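Local coordinates for protein beta-glucoside phosphorylase BglX (Unidentified, PDB 5VQE) that probably cleaves beta-glucosides with phosphate instead of water, as a beta-glucoside phosphorylase of glycoside hydrolase family 3, at residues Tyr109-Met114 and Leu385-Glu390; Gln23-Leu28 and Glu345-Ile350; Asn212-Ser215 and Asp221-Gly224. All blocks are in the same frame, centred on the assembly; numbering follows the deposited sequence.

Contact 1. Residues Tyr109-Met114 and Leu385-Glu390; sequences YVASPM and LEIADE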
ATOM      1  N   TYR A 109       2.952 -11.657  -6.994  1.00 16.99           N
ATOM      2  CA  TYR A 109       2.105 -10.485  -7.215  1.00 12.02           C
ATOM      3  C   TYR A 109       0.683 -10.971  -7.475  1.00 14.01           C
ATOM      4  O   TYR A 109       0.389 -11.499  -8.551  1.00 14.47           O
ATOM      5  CB  TYR A 109       2.643  -9.663  -8.386  1.00 16.56           C
ATOM      6  CG  TYR A 109       1.975  -8.311  -8.600  1.00 13.96           C
ATOM      7  CD1 TYR A 109       0.907  -7.900  -7.812  1.00 14.88           C
ATOM      8  CD2 TYR A 109       2.406  -7.456  -9.605  1.00 15.75           C
ATOM      9  CE1 TYR A 109       0.304  -6.685  -8.007  1.00 14.58           C
ATOM     10  CE2 TYR A 109       1.801  -6.223  -9.807  1.00 17.00           C
ATOM     11  CZ  TYR A 109       0.750  -5.849  -8.999  1.00 16.39           C
ATOM     12  OH  TYR A 109       0.117  -4.639  -9.169  1.00 16.62           O
ATOM     13  N   VAL A 110      -0.200 -10.811  -6.491  1.00 10.80           N
ATOM     14  CA  VAL A 110      -1.577 -11.284  -6.595  1.00 12.86           C
ATOM     15  C   VAL A 110      -2.420 -10.247  -7.325  1.00 14.60           C
ATOM     16  O   VAL A 110      -2.856 -10.466  -8.461  1.00 14.16           O
ATOM     17  CB  VAL A 110      -2.166 -11.585  -5.207  1.00 13.42           C
ATOM     18  CG1 VAL A 110      -3.638 -11.998  -5.312  1.00 14.92           C
ATOM     19  CG2 VAL A 110      -1.349 -12.671  -4.505  1.00 16.86           C
ATOM     20  N   ALA A 111      -2.661  -9.112  -6.674  1.00 12.44           N
ATOM     21  CA  ALA A 111      -3.508  -8.068  -7.233  1.00 12.72           C
ATOM     22  C   ALA A 111      -3.365  -6.818  -6.384  1.00 14.66           C
ATOM     23  O   ALA A 111      -2.981  -6.881  -5.212  1.00 11.31           O
ATOM     24  CB  ALA A 111      -4.977  -8.499  -7.289  1.00 14.74           C
ATOM     25  N   SER A 112      -3.676  -5.672  -6.991  1.00 14.26           N
ATOM     26  CA  SER A 112      -3.893  -4.475  -6.196  1.00 13.67           C
ATOM     27  C   SER A 112      -5.101  -4.698  -5.288  1.00 12.37           C
ATOM     28  O   SER A 112      -5.966  -5.527  -5.584  1.00 10.90           O
ATOM     29  CB  SER A 112      -4.129  -3.259  -7.095  1.00 11.63           C
ATOM     30  OG  SER A 112      -5.343  -3.399  -7.827  1.00 13.09           O
ATOM     31  N   PRO A 113      -5.182  -3.970  -4.170  1.00 10.53           N
ATOM     32  CA  PRO A 113      -6.387  -4.082  -3.332  1.00 11.93           C
ATOM     33  C   PRO A 113      -7.669  -3.747  -4.073  1.00 12.79           C
ATOM     34  O   PRO A 113      -8.711  -4.372  -3.823  1.00 12.72           O
ATOM     35  CB  PRO A 113      -6.103  -3.094  -2.194  1.00 11.81           C
ATOM     36  CG  PRO A 113      -4.614  -3.092  -2.082  1.00 13.47           C
ATOM     37  CD  PRO A 113      -4.110  -3.219  -3.495  1.00 13.63           C
ATOM     38  N   MET A 114      -7.630  -2.778  -4.988  1.00 10.62           N
ATOM     39  CA  MET A 114      -8.857  -2.412  -5.678  1.00 12.44           C
ATOM     40  C   MET A 114      -9.308  -3.527  -6.607  1.00 12.24           C
ATOM     41  O   MET A 114     -10.511  -3.776  -6.737  1.00 11.43           O
ATOM     42  CB  MET A 114      -8.680  -1.108  -6.456  1.00 10.89           C
ATOM     43  CG  MET A 114      -9.976  -0.654  -7.091  1.00 11.80           C
ATOM     44  SD  MET A 114      -9.854   0.900  -7.958  1.00 14.30           S
ATOM     45  CE  MET A 114      -9.829   2.042  -6.564  1.00 13.09           C
ATOM     46  N   LEU A 385      -4.821 -15.983 -10.326  1.00 13.23           N
ATOM     47  CA  LEU A 385      -5.598 -16.181 -11.542  1.00 14.35           C
ATOM     48  C   LEU A 385      -7.093 -16.060 -11.271  1.00 17.52           C
ATOM     49  O   LEU A 385      -7.821 -15.449 -12.061  1.00 18.03           O
ATOM     50  CB  LEU A 385      -5.273 -17.544 -12.155  1.00 15.12           C
ATOM     51  CG  LEU A 385      -5.382 -17.611 -13.679  1.00 25.58           C
ATOM     52  CD1 LEU A 385      -4.312 -16.742 -14.329  1.00 23.33           C
ATOM     53  CD2 LEU A 385      -5.256 -19.048 -14.168  1.00 28.99           C
ATOM     54  N   GLU A 386      -7.570 -16.636 -10.162  1.00 14.47           N
ATOM     55  CA  GLU A 386      -8.982 -16.521  -9.809  1.00 15.22           C
ATOM     56  C   GLU A 386      -9.385 -15.065  -9.607  1.00 16.36           C
ATOM     57  O   GLU A 386     -10.453 -14.636 -10.061  1.00 15.75           O
ATOM     58  CB  GLU A 386      -9.267 -17.327  -8.543  1.00 17.63           C
ATOM     59  CG  GLU A 386      -9.021 -18.814  -8.689  1.00 23.27           C
ATOM     60  CD  GLU A 386      -9.206 -19.562  -7.385  1.00 25.48           C
ATOM     61  OE1 GLU A 386      -9.411 -18.910  -6.334  1.00 28.16           O
ATOM     62  OE2 GLU A 386      -9.141 -20.804  -7.414  1.00 26.64           O
ATOM     63  N   ILE A 387      -8.549 -14.295  -8.909  1.00 14.91           N
ATOM     64  CA  ILE A 387      -8.886 -12.902  -8.643  1.00 15.37           C
ATOM     65  C   ILE A 387      -8.921 -12.111  -9.943  1.00 15.56           C
ATOM     66  O   ILE A 387      -9.824 -11.295 -10.159  1.00 16.57           O
ATOM     67  CB  ILE A 387      -7.906 -12.318  -7.608  1.00 16.17           C
ATOM     68  CG1 ILE A 387      -8.146 -13.008  -6.254  1.00 17.87           C
ATOM     69  CG2 ILE A 387      -8.094 -10.821  -7.446  1.00 15.87           C
ATOM     70  CD1 ILE A 387      -7.057 -12.795  -5.241  1.00 16.73           C
ATOM     71  N   ALA A 388      -7.971 -12.356 -10.848  1.00 17.94           N
ATOM     72  CA  ALA A 388      -8.034 -11.691 -12.144  1.00 17.88           C
ATOM     73  C   ALA A 388      -9.312 -12.074 -12.887  1.00 16.13           C
ATOM     74  O   ALA A 388     -10.000 -11.215 -13.448  1.00 13.09           O
ATOM     75  CB  ALA A 388      -6.792 -12.030 -12.968  1.00 19.17           C
ATOM     76  N   ASP A 389      -9.663 -13.359 -12.874  1.00 14.61           N
ATOM     77  CA  ASP A 389     -10.895 -13.793 -13.519  1.00 17.06           C
ATOM     78  C   ASP A 389     -12.101 -13.054 -12.950  1.00 15.83           C
ATOM     79  O   ASP A 389     -13.001 -12.652 -13.695  1.00 18.35           O
ATOM     80  CB  ASP A 389     -11.061 -15.305 -13.351  1.00 17.97           C
ATOM     81  CG  ASP A 389     -12.323 -15.839 -14.016  1.00 25.79           C
ATOM     82  OD1 ASP A 389     -12.948 -15.117 -14.824  1.00 18.57           O
ATOM     83  OD2 ASP A 389     -12.708 -16.985 -13.704  1.00 29.30           O
ATOM     84  N   GLU A 390     -12.130 -12.843 -11.634  1.00 16.13           N
ATOM     85  CA  GLU A 390     -13.294 -12.234 -11.004  1.00 17.20           C
ATOM     86  C   GLU A 390     -13.261 -10.713 -11.014  1.00 14.63           C
ATOM     87  O   GLU A 390     -14.311 -10.093 -10.817  1.00 16.85           O
ATOM     88  CB  GLU A 390     -13.429 -12.702  -9.552  1.00 15.15           C
ATOM     89  CG  GLU A 390     -13.597 -14.211  -9.359  1.00 20.41           C
ATOM     90  CD  GLU A 390     -14.949 -14.753  -9.841  1.00 31.40           C
ATOM     91  OE1 GLU A 390     -15.928 -13.972  -9.950  1.00 28.35           O
ATOM     92  OE2 GLU A 390     -15.033 -15.974 -10.118  1.00 36.20           O
TER

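Contact 2. Residues Gln23-Leu28 and Glu345-Ile350; sequences QTLVSL and EAVARI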
ATOM      1  N   GLN A  23      10.148  -6.738  33.190  1.00 19.50           N
ATOM      2  CA  GLN A  23      11.542  -6.980  33.550  1.00 19.26           C
ATOM      3  C   GLN A  23      12.485  -6.446  32.483  1.00 18.96           C
ATOM      4  O   GLN A  23      13.527  -5.858  32.804  1.00 17.30           O
ATOM      5  CB  GLN A  23      11.777  -8.473  33.773  1.00 20.07           C
ATOM      6  CG  GLN A  23      11.144  -8.989  35.051  1.00 27.45           C
ATOM      7  CD  GLN A  23      11.401 -10.463  35.287  1.00 33.65           C
ATOM      8  OE1 GLN A  23      11.905 -11.172  34.410  1.00 33.62           O
ATOM      9  NE2 GLN A  23      11.049 -10.937  36.477  1.00 35.30           N
ATOM     10  N   THR A  24      12.141  -6.655  31.209  1.00 16.41           N
ATOM     11  CA  THR A  24      12.949  -6.127  30.115  1.00 15.83           C
ATOM     12  C   THR A  24      12.970  -4.606  30.142  1.00 18.26           C
ATOM     13  O   THR A  24      14.035  -3.984  30.036  1.00 19.73           O
ATOM     14  CB  THR A  24      12.411  -6.625  28.769  1.00 15.33           C
ATOM     15  OG1 THR A  24      12.397  -8.061  28.752  1.00 18.16           O
ATOM     16  CG2 THR A  24      13.276  -6.118  27.611  1.00 20.77           C
ATOM     17  N   LEU A  25      11.792  -3.985  30.255  1.00 15.76           N
ATOM     18  CA  LEU A  25      11.722  -2.526  30.311  1.00 16.83           C
ATOM     19  C   LEU A  25      12.649  -1.970  31.384  1.00 20.82           C
ATOM     20  O   LEU A  25      13.431  -1.046  31.134  1.00 20.29           O
ATOM     21  CB  LEU A  25      10.280  -2.084  30.578  1.00 16.18           C
ATOM     22  CG  LEU A  25      10.025  -0.578  30.594  1.00 18.49           C
ATOM     23  CD1 LEU A  25      10.286   0.030  29.215  1.00 18.67           C
ATOM     24  CD2 LEU A  25       8.601  -0.282  31.048  1.00 20.63           C
ATOM     25  N   VAL A  26      12.557  -2.516  32.597  1.00 19.56           N
ATOM     26  CA  VAL A  26      13.344  -1.999  33.713  1.00 21.68           C
ATOM     27  C   VAL A  26      14.835  -2.120  33.436  1.00 23.98           C
ATOM     28  O   VAL A  26      15.630  -1.291  33.897  1.00 22.83           O
ATOM     29  CB  VAL A  26      12.939  -2.733  35.007  1.00 21.26           C
ATOM     30  CG1 VAL A  26      13.918  -2.443  36.138  1.00 28.72           C
ATOM     31  CG2 VAL A  26      11.523  -2.336  35.399  1.00 26.62           C
ATOM     32  N   SER A  27      15.244  -3.139  32.683  1.00 20.51           N
ATOM     33  CA  SER A  27      16.658  -3.388  32.435  1.00 22.17           C
ATOM     34  C   SER A  27      17.258  -2.471  31.376  1.00 21.65           C
ATOM     35  O   SER A  27      18.482  -2.469  31.204  1.00 18.68           O
ATOM     36  CB  SER A  27      16.861  -4.850  32.015  1.00 23.31           C
ATOM     37  OG  SER A  27      16.544  -5.056  30.644  1.00 20.31           O
ATOM     38  N   LEU A  28      16.447  -1.698  30.661  1.00 19.59           N
ATOM     39  CA  LEU A  28      16.945  -0.904  29.549  1.00 18.86           C
ATOM     40  C   LEU A  28      17.389   0.472  30.027  1.00 16.06           C
ATOM     41  O   LEU A  28      16.720   1.105  30.848  1.00 15.91           O
ATOM     42  CB  LEU A  28      15.870  -0.758  28.469  1.00 17.66           C
ATOM     43  CG  LEU A  28      15.417  -2.061  27.799  1.00 17.78           C
ATOM     44  CD1 LEU A  28      14.273  -1.796  26.825  1.00 19.83           C
ATOM     45  CD2 LEU A  28      16.562  -2.764  27.081  1.00 22.97           C
ATOM     46  N   GLU A 345       5.921   4.053  28.486  1.00 12.67           N
ATOM     47  CA  GLU A 345       4.645   3.537  28.010  1.00 16.82           C
ATOM     48  C   GLU A 345       4.728   3.153  26.539  1.00 11.42           C
ATOM     49  O   GLU A 345       4.162   2.139  26.117  1.00 12.66           O
ATOM     50  CB  GLU A 345       3.561   4.585  28.250  1.00 12.55           C
ATOM     51  CG  GLU A 345       2.152   4.113  27.981  1.00 17.84           C
ATOM     52  CD  GLU A 345       1.137   5.216  28.178  1.00 22.21           C
ATOM     53  OE1 GLU A 345       1.392   6.351  27.714  1.00 20.60           O
ATOM     54  OE2 GLU A 345       0.093   4.954  28.810  1.00 26.75           O
ATOM     55  N   ALA A 346       5.446   3.942  25.746  1.00 13.75           N
ATOM     56  CA  ALA A 346       5.661   3.583  24.349  1.00 14.31           C
ATOM     57  C   ALA A 346       6.445   2.282  24.238  1.00 13.42           C
ATOM     58  O   ALA A 346       6.064   1.372  23.493  1.00 12.53           O
ATOM     59  CB  ALA A 346       6.388   4.722  23.634  1.00 12.82           C
ATOM     60  N   VAL A 347       7.551   2.175  24.977  1.00 13.75           N
ATOM     61  CA  VAL A 347       8.377   0.974  24.904  1.00 10.75           C
ATOM     62  C   VAL A 347       7.619  -0.237  25.417  1.00 12.45           C
ATOM     63  O   VAL A 347       7.801  -1.349  24.910  1.00 14.17           O
ATOM     64  CB  VAL A 347       9.692   1.194  25.674  1.00 13.11           C
ATOM     65  CG1 VAL A 347      10.477  -0.098  25.776  1.00 15.12           C
ATOM     66  CG2 VAL A 347      10.511   2.250  24.980  1.00 13.36           C
ATOM     67  N   ALA A 348       6.760  -0.056  26.420  1.00 10.51           N
ATOM     68  CA  ALA A 348       5.961  -1.177  26.901  1.00 12.83           C
ATOM     69  C   ALA A 348       5.076  -1.733  25.792  1.00 13.48           C
ATOM     70  O   ALA A 348       4.914  -2.952  25.669  1.00 11.29           O
ATOM     71  CB  ALA A 348       5.113  -0.752  28.096  1.00 12.73           C
ATOM     72  N   ARG A 349       4.492  -0.856  24.973  1.00 10.65           N
ATOM     73  CA  ARG A 349       3.634  -1.336  23.896  1.00 10.06           C
ATOM     74  C   ARG A 349       4.447  -1.971  22.774  1.00 11.76           C
ATOM     75  O   ARG A 349       3.954  -2.877  22.094  1.00 10.85           O
ATOM     76  CB  ARG A 349       2.771  -0.193  23.357  1.00 13.76           C
ATOM     77  CG  ARG A 349       1.461  -0.020  24.102  1.00 12.44           C
ATOM     78  CD  ARG A 349       0.472   0.802  23.302  1.00 14.13           C
ATOM     79  NE  ARG A 349      -0.869   0.784  23.887  1.00 14.98           N
ATOM     80  CZ  ARG A 349      -1.360   1.722  24.700  1.00 16.18           C
ATOM     81  NH1 ARG A 349      -0.630   2.765  25.053  1.00 14.77           N
ATOM     82  NH2 ARG A 349      -2.594   1.611  25.165  1.00 13.05           N
ATOM     83  N   ILE A 350       5.685  -1.518  22.572  1.00 10.65           N
ATOM     84  CA  ILE A 350       6.572  -2.144  21.593  1.00 11.09           C
ATOM     85  C   ILE A 350       6.976  -3.536  22.058  1.00 13.59           C
ATOM     86  O   ILE A 350       6.836  -4.526  21.333  1.00 11.17           O
ATOM     87  CB  ILE A 350       7.809  -1.258  21.364  1.00 10.80           C
ATOM     88  CG1 ILE A 350       7.388   0.096  20.788  1.00 11.01           C
ATOM     89  CG2 ILE A 350       8.802  -1.955  20.457  1.00 11.25           C
ATOM     90  CD1 ILE A 350       8.481   1.121  20.786  1.00 10.87           C
TER

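Contact 3. Residues Asn212-Ser215 and Asp221-Gly224; sequences NNLS and DTYG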
ATOM      1  N   ASN A 212      -7.463  16.195   5.167  1.00 15.82           N
ATOM      2  CA  ASN A 212      -8.805  15.613   5.194  1.00 14.10           C
ATOM      3  C   ASN A 212      -9.732  16.692   5.751  1.00 15.10           C
ATOM      4  O   ASN A 212      -9.730  16.970   6.952  1.00 14.99           O
ATOM      5  CB  ASN A 212      -8.796  14.341   6.041  1.00 12.04           C
ATOM      6  CG  ASN A 212     -10.126  13.621   6.060  1.00 13.03           C
ATOM      7  OD1 ASN A 212     -11.187  14.239   6.116  1.00 16.18           O
ATOM      8  ND2 ASN A 212     -10.072  12.291   6.026  1.00 14.68           N
ATOM      9  N   ASN A 213     -10.500  17.341   4.871  1.00 15.72           N
ATOM     10  CA  ASN A 213     -11.246  18.540   5.236  1.00 15.64           C
ATOM     11  C   ASN A 213     -12.738  18.277   5.420  1.00 17.53           C
ATOM     12  O   ASN A 213     -13.541  19.222   5.415  1.00 16.41           O
ATOM     13  CB  ASN A 213     -11.017  19.638   4.195  1.00 20.11           C
ATOM     14  CG  ASN A 213     -11.644  19.323   2.856  1.00 30.75           C
ATOM     15  OD1 ASN A 213     -11.671  18.174   2.419  1.00 32.24           O
ATOM     16  ND2 ASN A 213     -12.157  20.352   2.191  1.00 36.05           N
ATOM     17  N   LEU A 214     -13.127  17.018   5.579  1.00 17.00           N
ATOM     18  CA  LEU A 214     -14.499  16.714   5.952  1.00 15.48           C
ATOM     19  C   LEU A 214     -14.843  17.420   7.262  1.00 17.13           C
ATOM     20  O   LEU A 214     -13.971  17.722   8.082  1.00 16.27           O
ATOM     21  CB  LEU A 214     -14.688  15.201   6.096  1.00 15.03           C
ATOM     22  CG  LEU A 214     -14.459  14.339   4.845  1.00 17.03           C
ATOM     23  CD1 LEU A 214     -14.642  12.855   5.179  1.00 15.34           C
ATOM     24  CD2 LEU A 214     -15.401  14.739   3.712  1.00 16.83           C
ATOM     25  N   SER A 215     -16.126  17.712   7.444  1.00 15.52           N
ATOM     26  CA  SER A 215     -16.592  18.143   8.748  1.00 15.11           C
ATOM     27  C   SER A 215     -16.315  17.043   9.763  1.00 17.78           C
ATOM     28  O   SER A 215     -16.106  15.878   9.414  1.00 14.86           O
ATOM     29  CB  SER A 215     -18.081  18.459   8.707  1.00 16.83           C
ATOM     30  OG  SER A 215     -18.839  17.273   8.591  1.00 16.65           O
ATOM     31  N   ASP A 221     -18.594   9.778  10.478  1.00 16.48           N
ATOM     32  CA  ASP A 221     -19.522   8.848   9.836  1.00 15.81           C
ATOM     33  C   ASP A 221     -18.872   7.989   8.760  1.00 18.26           C
ATOM     34  O   ASP A 221     -19.483   7.003   8.335  1.00 15.42           O
ATOM     35  CB  ASP A 221     -20.694   9.603   9.192  1.00 20.85           C
ATOM     36  CG  ASP A 221     -21.499  10.422  10.187  1.00 22.60           C
ATOM     37  OD1 ASP A 221     -21.557  10.064  11.383  1.00 22.90           O
ATOM     38  OD2 ASP A 221     -22.094  11.431   9.756  1.00 30.70           O
ATOM     39  N   THR A 222     -17.674   8.341   8.293  1.00 17.48           N
ATOM     40  CA  THR A 222     -17.013   7.580   7.240  1.00 14.78           C
ATOM     41  C   THR A 222     -15.693   7.003   7.752  1.00 15.93           C
ATOM     42  O   THR A 222     -15.633   5.820   8.116  1.00 12.95           O
ATOM     43  CB  THR A 222     -16.816   8.467   6.004  1.00 14.96           C
ATOM     44  OG1 THR A 222     -16.040   9.626   6.339  1.00 13.98           O
ATOM     45  CG2 THR A 222     -18.172   8.927   5.470  1.00 15.94           C
ATOM     46  N   TYR A 223     -14.633   7.812   7.803  1.00 14.33           N
ATOM     47  CA  TYR A 223     -13.351   7.307   8.298  1.00 14.39           C
ATOM     48  C   TYR A 223     -13.470   6.781   9.725  1.00 11.32           C
ATOM     49  O   TYR A 223     -12.963   5.698  10.042  1.00 13.74           O
ATOM     50  CB  TYR A 223     -12.283   8.402   8.213  1.00 12.91           C
ATOM     51  CG  TYR A 223     -11.871   8.676   6.794  1.00 13.15           C
ATOM     52  CD1 TYR A 223     -10.850   7.950   6.192  1.00 16.11           C
ATOM     53  CD2 TYR A 223     -12.529   9.632   6.031  1.00 15.90           C
ATOM     54  CE1 TYR A 223     -10.484   8.191   4.876  1.00 13.20           C
ATOM     55  CE2 TYR A 223     -12.165   9.872   4.718  1.00 13.18           C
ATOM     56  CZ  TYR A 223     -11.145   9.146   4.150  1.00 13.10           C
ATOM     57  OH  TYR A 223     -10.786   9.385   2.842  1.00 14.45           O
ATOM     58  N   GLY A 224     -14.128   7.533  10.605  1.00 12.22           N
ATOM     59  CA  GLY A 224     -14.260   7.086  11.981  1.00 12.44           C
ATOM     60  C   GLY A 224     -14.976   5.752  12.094  1.00 12.61           C
ATOM     61  O   GLY A 224     -14.593   4.895  12.893  1.00 15.17           O
TER

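Contact 1. Residues Tyr109-Met114 and Leu385-Glu390
Ile387 reaches out from its helix to the loop carrying Val110 and Ala111, and its branched side chain serves both residues. At CB the chain forks. CG2, set anti to the backbone N, lies 3.9 Å from the CB of Ala111. The other arm starts with CG1, anti to the carbonyl carbon (chi1 -68°), and runs on in an extended form (chi2 166°), carrying its end methyl beyond Ala111 to the neighbouring residue. There CD1 of Ile387 meets CG1 of Val110 at 3.5 Å, the two side chains slanting across one another. A beta-branched residue with a long and a short arm is suited to touching two consecutive loop residues at once, and the single methyl of Ala111 lets the backbones approach to 7.4 Å between the CA atoms of Ala111 and Ile387. Val110 also rests on Leu128 and Val131 of helix 122-138, Ala111 on Val116, and Ile387 on Thr119 and Ser124; all three touching residues are buried. No hydrogen bond joins the two segments; the loop is held by polar bonds elsewhere, among them Val110 O to Asn533 ND2. Just beyond, Ser112 OG binds Gly115 N as the N-cap of helix 113-119. This is apolar packing of a helix on a loop, joining the lead-in to helix 113-119 with helix 378-391, which runs into edge strand 393-397 of the mixed sheet.

Contact 2. Residues Gln23-Leu28 and Glu345-Ile350
Leu25 and Val347 point their side chains at each other from two helices and meet at an oblique angle, methyl against methyl. Leu25 holds CG anti to its backbone N (chi1 -177°), which carries CD1 across to Val347. That methyl sits 3.4 Å from CG1 of Val347, closer than carbons usually come, and also touches the branch point, with Leu25 CD1 to Val347 CB at 3.8 Å. Leu28 approaches the same valine methyl from another direction, its CD1 lying 4.3 Å from Val347 CG1; seen from that methyl, the two leucine tips stand roughly at a right angle. A compact valine thus faces two longer leucines, and beside it Ala348, with just a methyl, lets the backbones come within 6.8 Å, measured between the CA atoms of Leu25 and Ala348. Lys33 of helix 30-36 touches Leu25, Leu28 and Val347, probably through its aliphatic chain. Within the first segment, Ser27 OG donates to Thr24 O at 2.8 Å, a side-chain bond back into its own helical turn. The pattern is that of apolar helix-on-helix packing, by which helix 15-27, near the chain's N-terminus, lies against helix 340-356 of the TIM-barrel-type N-terminal domain of family 3 enzymes.

Contact 3. Residues Asn212-Ser215 and Asp221-Gly224
Tyr223 receives two different neighbours, an amide over its face and a methyl at its edge. The amide is that of Asn212, whose CG lies anti to the backbone N (chi1 -177°), extending the group toward the ring. ND2 stands 3.4 Å above the ring plane, displaced toward the rim and closest to CE2, with amide and ring planes 72° apart; that nitrogen also bonds to Gly197 O. The ring lies nearly parallel to that of Trp219, and the Tyr223 side chain is about 13 Å from the bound fluoroglucose. The apolar contact is Leu214 CD1, in the ring plane 3.9 Å from Tyr223 CE2. Separately, this methyl makes a van der Waals contact at 3.7 Å with Thr222 OG1, a hydroxyl hydrogen-bonded to Glu218 O. Hydrogen bonds shape the loop itself. Asn212 OD1 takes a weak bond from Leu214 N at 3.4 Å and meets Gln245 NE2 as well; asparagine suits a place that needs both an acceptor and a donor. Tyr223 OH binds Asp198 O, and Ser215 caps helix 216-232 through Glu218 N. The loop thus folds back on the helix it starts, within the crossover from strand 210-211 through that helix to the parallel partner strand 237-244.

How the contacts relate
Contacts 1 and 2 are both buried and wholly apolar across their segments, yet they stand on opposite sides of the chain's centre, with centres 41 Å apart. Contact 1 is the more central and joins the loop before helix 113-119 to helix 378-391, whereas contact 2 lies far out, about 30 Å from the chain's centre, where helix 15-27 meets helix 340-356. Helices 340-356 and 378-391 follow each other along the chain. Contact 3 is local, less buried, and nested in sequence inside the loops closed by both others. It shares no helix or strand with them; its amide and hydroxyl groups touch across the contact, while their hydrogen bonds go elsewhere or stay within the loop.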